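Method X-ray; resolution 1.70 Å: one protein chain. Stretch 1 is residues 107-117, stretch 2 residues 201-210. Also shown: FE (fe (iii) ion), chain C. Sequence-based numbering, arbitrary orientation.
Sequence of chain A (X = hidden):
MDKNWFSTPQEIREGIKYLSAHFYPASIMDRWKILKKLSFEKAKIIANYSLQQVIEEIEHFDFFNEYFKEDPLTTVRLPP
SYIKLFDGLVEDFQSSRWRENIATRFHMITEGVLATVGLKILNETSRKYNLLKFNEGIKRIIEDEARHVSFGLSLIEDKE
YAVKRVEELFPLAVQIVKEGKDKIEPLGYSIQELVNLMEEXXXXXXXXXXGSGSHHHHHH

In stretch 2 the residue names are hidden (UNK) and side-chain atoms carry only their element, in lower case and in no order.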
# COMPACT_ATOMS: atom_id res chain seq x y z
N HIS A 107 -2.25 -6.84 5.54
CA HIS A 107 -1.44 -7.66 4.66
C HIS A 107 -2.16 -8.04 3.37
O HIS A 107 -1.57 -8.05 2.29
CB HIS A 107 -0.89 -8.85 5.38
CG HIS A 107 -0.07 -8.49 6.59
ND1 HIS A 107 -0.61 -7.98 7.76
CD2 HIS A 107 1.26 -8.49 6.77
CE1 HIS A 107 0.35 -7.73 8.62
NE2 HIS A 107 1.50 -8.04 8.05
N MET A 108 -3.39 -8.53 3.48
CA MET A 108 -4.08 -9.01 2.28
C MET A 108 -4.59 -7.88 1.41
O MET A 108 -4.27 -7.86 0.25
CB MET A 108 -5.27 -9.95 2.63
CG MET A 108 -4.86 -11.21 3.38
SD MET A 108 -3.75 -12.33 2.50
CE MET A 108 -2.17 -11.98 3.32
N ILE A 109 -5.39 -6.97 1.96
CA ILE A 109 -6.04 -5.97 1.14
C ILE A 109 -5.05 -4.82 0.81
O ILE A 109 -4.98 -4.33 -0.29
CB ILE A 109 -7.34 -5.46 1.80
CG1 ILE A 109 -8.47 -6.49 1.69
CG2 ILE A 109 -7.77 -4.10 1.30
CD1 ILE A 109 -9.06 -6.66 0.29
N THR A 110 -4.37 -4.34 1.82
CA THR A 110 -3.55 -3.13 1.61
C THR A 110 -2.29 -3.48 0.90
O THR A 110 -1.97 -2.88 -0.13
CB THR A 110 -3.27 -2.38 2.93
OG1 THR A 110 -4.52 -2.08 3.57
CG2 THR A 110 -2.52 -1.10 2.70
N GLU A 111 -1.54 -4.45 1.43
CA GLU A 111 -0.32 -4.89 0.78
C GLU A 111 -0.58 -5.77 -0.42
O GLU A 111 0.09 -5.62 -1.44
CB GLU A 111 0.62 -5.56 1.78
CG GLU A 111 0.97 -4.66 2.98
CD GLU A 111 1.92 -5.33 3.98
OE1 GLU A 111 1.61 -6.43 4.44
OE2 GLU A 111 2.98 -4.75 4.36
N GLY A 112 -1.51 -6.70 -0.35
CA GLY A 112 -1.65 -7.73 -1.36
C GLY A 112 -2.59 -7.39 -2.49
O GLY A 112 -2.60 -8.11 -3.47
N VAL A 113 -3.35 -6.31 -2.36
CA VAL A 113 -4.19 -5.84 -3.48
C VAL A 113 -3.85 -4.39 -3.86
O VAL A 113 -3.32 -4.17 -4.97
CB VAL A 113 -5.67 -5.97 -3.13
CG1 VAL A 113 -6.45 -5.45 -4.33
CG2 VAL A 113 -6.01 -7.41 -2.88
N LEU A 114 -4.05 -3.45 -2.98
CA LEU A 114 -3.85 -2.03 -3.28
C LEU A 114 -2.41 -1.73 -3.60
O LEU A 114 -2.13 -1.13 -4.63
CB LEU A 114 -4.32 -1.14 -2.15
CG LEU A 114 -5.81 -1.09 -2.06
CD1 LEU A 114 -6.13 -0.59 -0.69
CD2 LEU A 114 -6.28 -0.10 -3.17
N ALA A 115 -1.50 -2.12 -2.72
CA ALA A 115 -0.06 -1.80 -2.93
C ALA A 115 0.45 -2.48 -4.17
O ALA A 115 1.26 -1.90 -4.89
CB ALA A 115 0.80 -2.15 -1.73
N THR A 116 0.01 -3.72 -4.44
CA THR A 116 0.41 -4.44 -5.61
C THR A 116 0.11 -3.65 -6.89
O THR A 116 0.97 -3.48 -7.77
CB THR A 116 -0.26 -5.86 -5.66
OG1 THR A 116 0.07 -6.57 -4.44
CG2 THR A 116 0.21 -6.61 -6.87
N VAL A 117 -1.10 -3.06 -6.95
CA VAL A 117 -1.49 -2.22 -8.08
C VAL A 117 -0.70 -0.89 -8.15
O VAL A 117 -0.16 -0.53 -9.20
CB VAL A 117 -2.99 -1.97 -8.06
CG1 VAL A 117 -3.39 -0.94 -9.09
CG2 VAL A 117 -3.68 -3.30 -8.29
N UNK A 201 -6.26 -10.31 -8.20
CA UNK A 201 -5.47 -10.35 -6.96
C UNK A 201 -6.26 -10.80 -5.73
O UNK A 201 -5.77 -11.56 -4.93
c UNK A 201 -3.44 -7.05 -7.59
c UNK A 201 -3.81 -8.52 -7.74
c UNK A 201 -2.55 -9.36 -7.63
c UNK A 201 -4.85 -8.99 -6.73
N UNK A 202 -7.46 -10.32 -5.61
CA UNK A 202 -8.36 -10.77 -4.53
C UNK A 202 -8.54 -12.27 -4.60
O UNK A 202 -8.41 -12.96 -3.61
c UNK A 202 -13.15 -10.91 -3.34
n UNK A 202 -14.48 -10.64 -3.94
c UNK A 202 -9.70 -10.08 -4.66
c UNK A 202 -10.73 -10.41 -3.56
c UNK A 202 -12.12 -10.08 -4.04
N UNK A 203 -8.86 -12.81 -5.78
CA UNK A 203 -9.01 -14.23 -5.96
C UNK A 203 -7.76 -15.00 -5.61
O UNK A 203 -7.78 -16.01 -4.90
c UNK A 203 -10.87 -14.10 -7.62
c UNK A 203 -11.39 -14.53 -8.98
n UNK A 203 -13.45 -14.94 -10.31
c UNK A 203 -12.90 -14.43 -9.01
c UNK A 203 -9.44 -14.52 -7.41
N UNK A 204 -6.61 -14.48 -6.02
CA UNK A 204 -5.33 -15.14 -5.72
C UNK A 204 -5.05 -15.19 -4.22
O UNK A 204 -4.61 -16.20 -3.72
c UNK A 204 -4.22 -14.34 -6.40
N UNK A 205 -5.31 -14.10 -3.51
CA UNK A 205 -5.05 -14.06 -2.07
C UNK A 205 -5.99 -15.00 -1.36
O UNK A 205 -5.57 -15.76 -0.47
c UNK A 205 -0.77 -10.91 -3.46
c UNK A 205 -5.14 -12.68 -1.45
n UNK A 205 -0.18 -9.85 -4.04
c UNK A 205 -4.27 -11.61 -2.16
n UNK A 205 -2.05 -10.87 -3.03
n UNK A 205 -0.07 -12.04 -3.33
c UNK A 205 -2.79 -11.98 -2.34
N UNK A 206 -7.26 -14.98 -1.76
CA UNK A 206 -8.22 -15.93 -1.20
C UNK A 206 -7.85 -17.37 -1.47
O UNK A 206 -7.94 -18.23 -0.59
c UNK A 206 -10.57 -16.82 -1.30
c UNK A 206 -11.40 -13.76 -1.58
c UNK A 206 -10.12 -14.31 -1.03
c UNK A 206 -9.67 -15.63 -1.65
N UNK A 207 -7.45 -17.68 -2.70
CA UNK A 207 -6.98 -19.01 -2.98
C UNK A 207 -5.82 -19.48 -2.09
O UNK A 207 -5.76 -20.65 -1.68
c UNK A 207 -6.60 -19.10 -4.41
o UNK A 207 -8.93 -19.19 -4.91
c UNK A 207 -7.80 -19.04 -5.35
n UNK A 207 -7.54 -18.93 -6.64
N UNK A 208 -4.91 -18.56 -1.81
CA UNK A 208 -3.74 -18.88 -0.99
C UNK A 208 -4.17 -19.13 0.47
O UNK A 208 -3.70 -20.08 1.11
c UNK A 208 -1.75 -17.90 -2.15
c UNK A 208 -0.61 -18.81 -1.68
c UNK A 208 -2.76 -17.74 -1.04
c UNK A 208 0.76 -18.40 -2.19
n UNK A 208 1.59 -19.61 -2.49
N UNK A 209 -5.10 -18.32 0.96
CA UNK A 209 -5.69 -18.51 2.30
C UNK A 209 -6.35 -19.91 2.42
O UNK A 209 -6.15 -20.63 3.41
c UNK A 209 -7.02 -14.95 2.90
c UNK A 209 -6.03 -16.04 2.86
c UNK A 209 -6.69 -17.44 2.73
c UNK A 209 -7.43 -17.81 3.99
N UNK A 210 -7.13 -20.26 1.41
CA UNK A 210 -7.80 -21.55 1.40
C UNK A 210 -6.87 -22.75 1.19
O UNK A 210 -7.23 -23.85 1.59
c UNK A 210 -10.68 -20.89 2.24
c UNK A 210 -11.19 -20.58 -0.11
c UNK A 210 -8.98 -21.54 0.42
c UNK A 210 -10.06 -20.60 0.90
FE FE C . 4.41 -3.73 3.56
O HOH W 1 3.30 -2.04 3.11

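Position 201 carries four side-chain carbons, forked at the second. Its CA-to-CB bond points toward stretch 1, and the fork settles among Gly112, Val113, Thr116 and Val117 as a knob in a hole. This is Leu201: its CD1 lies 3.7 Å from Thr116 CG2 and 3.8 Å from Val117 CG2, and a branched apolar end suits a pocket lined largely by carbon.

Position 202 has four carbons in a row ending in nitrogen, which makes it Lys202. It meets stretch 1 through its backbone, N lying 4.2 Å from Val113 CG2, while the extended chain, all t, carries its amine away. Position 203 shows the same unbranched row but is out of reach of stretch 1. Lys203 is exposed, as suits a charged end. Position 204 has a single carbon and touches nothing on stretch 1: Ala204.

At position 205, three carbons lead to a nitrogen, then to a carbon bearing two more nitrogens, a planar group that only arginine has. Arg205 points toward stretch 1, and its NE donates to Gly112 O at 2.8 Å while its NH2 reaches the same Gly112 O at 3.0 Å. NH2 also makes a weak hydrogen bond to Thr116 OG1, 3.3 Å away. Both acceptors lie at the edge of the guanidinium, near its plane, where its N-H groups point.

Position 206 has four carbons forked at the first, with one arm two carbons long. Ile206 points sideways and makes no contact with stretch 1. Position 207 has two carbons, the second carrying one oxygen and one nitrogen, hence an amide: Asn207, polar and exposed. Position 208, again four carbons and a nitrogen, is Lys208; it starts toward stretch 1, but its end leads away. Position 209 repeats the four carbons forked at the first, with one longer arm, and is buried against Met108. In Ile209 that arm brings CD1 to 4.2 Å from Met108 SD, apolar against apolar. Position 210, four carbons forked at the second, is Leu210, out of reach of stretch 1.

The helices run roughly antiparallel, at 145°, their axes 9.4 Å apart at closest approach. Positions 201, 205 and 209, one turn apart, line the contact. Gly112 leaves room for the arginine: an ideal CB there would lie 3.0 Å from Arg205 NE, a clash. Within the wider pi-type turn, no residue of the stretch donates a backbone hydrogen bond to Gly112 O; the Arg205 side chain instead donates two, between the apolar contacts of Leu201 and Ile209.

Stretch 2 (201-210) LKKARINKIL
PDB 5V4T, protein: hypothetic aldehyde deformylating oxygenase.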